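Local atomic coordinates of TqaA (Penicillium aethiopicum, PDB entry 5EJD), a protein that probably works as a nonribosomal peptide synthetase, of which this piece is the third thiolation (carrier) domain, carrying a covalently attached 4'-phosphopantetheine arm. Residues 4-7 against 8-11. Sequence-based numbering, arbitrary orientation.
Sequences LSTD and AERE
T6 OG1 accepts E9 N where helix 7-20 begins, while the E9 carboxylate reaches back to S5. T6 is the N-cap: its OG1 lies between the backbone N and carbonyl carbon (chi1 83°), turned back to accept E9 N at 3.0 Å. The E9 side chain returns toward the loop. Its CB lies 4.1 Å from L4 CD2. CG passes 3.4 Å from T6 OG1. The extended chain then brings CD near S5 N and OG. E9 OE1 accepts S5 N at 3.0 Å, nearly straight at the hydrogen (170°). The donor comes on the anti side, tilted 27° out of the carboxylate plane. S5 OG adds a weak bond to that oxygen. This resembles a capping box with the return bond shifted one residue, to S5 N instead of T6 N. R10 folds back over the turn: T6 O lies above one guanidinium face, D7 OD1 meets NH1 at the edge in a 2.6 Å salt bridge, and NH2 bonds S5 O weakly. E9 also packs on L68, S69 and A72 of helix 68-74, tying the cap to the carrier-domain bundle. Side chains thus pin the helix start, and the S5 N-H and the helix's amide end would probably favour an ionised E9.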
loop_
_atom_site.group_PDB
_atom_site.type_symbol
_atom_site.label_atom_id
_atom_site.label_comp_id
_atom_site.label_asym_id
_atom_site.label_seq_id
_atom_site.Cartn_x
_atom_site.Cartn_y
_atom_site.Cartn_z
ATOM N N LEU B 4 21.191 24.464 -14.625
ATOM C CA LEU B 4 21.261 24.241 -13.183
ATOM C C LEU B 4 22.419 25.047 -12.604
ATOM O O LEU B 4 23.573 24.899 -13.012
ATOM C CB LEU B 4 21.429 22.765 -12.854
ATOM C CG LEU B 4 20.385 21.786 -13.424
ATOM C CD1 LEU B 4 20.912 20.364 -13.480
ATOM C CD2 LEU B 4 19.040 21.899 -12.744
ATOM N N SER B 5 22.100 25.835 -11.594
ATOM C CA SER B 5 22.988 26.872 -11.119
ATOM C C SER B 5 23.528 26.579 -9.694
ATOM O O SER B 5 24.662 26.910 -9.422
ATOM C CB SER B 5 22.349 28.257 -11.234
ATOM O OG SER B 5 21.491 28.448 -10.146
ATOM N N THR B 6 22.755 25.945 -8.807
ATOM C CA THR B 6 23.227 25.663 -7.440
ATOM C C THR B 6 23.518 24.194 -7.246
ATOM O O THR B 6 23.166 23.368 -8.066
ATOM C CB THR B 6 22.215 26.114 -6.348
ATOM O OG1 THR B 6 21.205 25.112 -6.154
ATOM C CG2 THR B 6 21.541 27.437 -6.722
ATOM N N ASP B 7 24.167 23.868 -6.146
ATOM C CA ASP B 7 24.434 22.468 -5.801
ATOM C C ASP B 7 23.179 21.693 -5.443
ATOM O O ASP B 7 23.103 20.490 -5.688
ATOM C CB ASP B 7 25.431 22.369 -4.626
ATOM C CG ASP B 7 26.874 22.618 -5.061
ATOM O OD1 ASP B 7 27.177 22.563 -6.282
ATOM O OD2 ASP B 7 27.723 22.879 -4.180
ATOM N N ALA B 8 22.248 22.374 -4.783
ATOM C CA ALA B 8 20.966 21.812 -4.461
ATOM C C ALA B 8 20.167 21.479 -5.758
ATOM O O ALA B 8 19.536 20.430 -5.829
ATOM C CB ALA B 8 20.168 22.761 -3.569
ATOM N N GLU B 9 20.215 22.360 -6.756
ATOM C CA GLU B 9 19.548 22.105 -8.016
ATOM C C GLU B 9 20.147 20.887 -8.680
ATOM O O GLU B 9 19.422 20.055 -9.204
ATOM C CB GLU B 9 19.574 23.322 -8.938
ATOM C CG GLU B 9 18.792 24.521 -8.402
ATOM C CD GLU B 9 18.640 25.681 -9.408
ATOM O OE1 GLU B 9 19.366 25.744 -10.431
ATOM O OE2 GLU B 9 17.806 26.577 -9.136
ATOM N N ARG B 10 21.455 20.732 -8.634
ATOM C CA ARG B 10 22.072 19.567 -9.245
ATOM C C ARG B 10 21.676 18.289 -8.559
ATOM O O ARG B 10 21.448 17.285 -9.229
ATOM C CB ARG B 10 23.615 19.673 -9.266
ATOM C CG ARG B 10 24.143 20.674 -10.284
ATOM C CD ARG B 10 25.651 20.884 -10.253
ATOM N NE ARG B 10 25.860 22.248 -10.731
ATOM C CZ ARG B 10 26.118 23.309 -9.969
ATOM N NH1 ARG B 10 26.291 23.194 -8.659
ATOM N NH2 ARG B 10 26.229 24.495 -10.540
ATOM N N GLU B 11 21.717 18.282 -7.234
ATOM C CA GLU B 11 21.455 17.048 -6.507
ATOM C C GLU B 11 19.987 16.659 -6.731
ATOM O O GLU B 11 19.665 15.499 -6.940
ATOM C CB GLU B 11 21.848 17.041 -4.997
ATOM C CG GLU B 11 22.905 15.972 -4.676
ATOM C CD GLU B 11 22.627 14.496 -5.077
ATOM O OE1 GLU B 11 21.509 14.008 -5.411
ATOM O OE2 GLU B 11 23.628 13.763 -5.020
#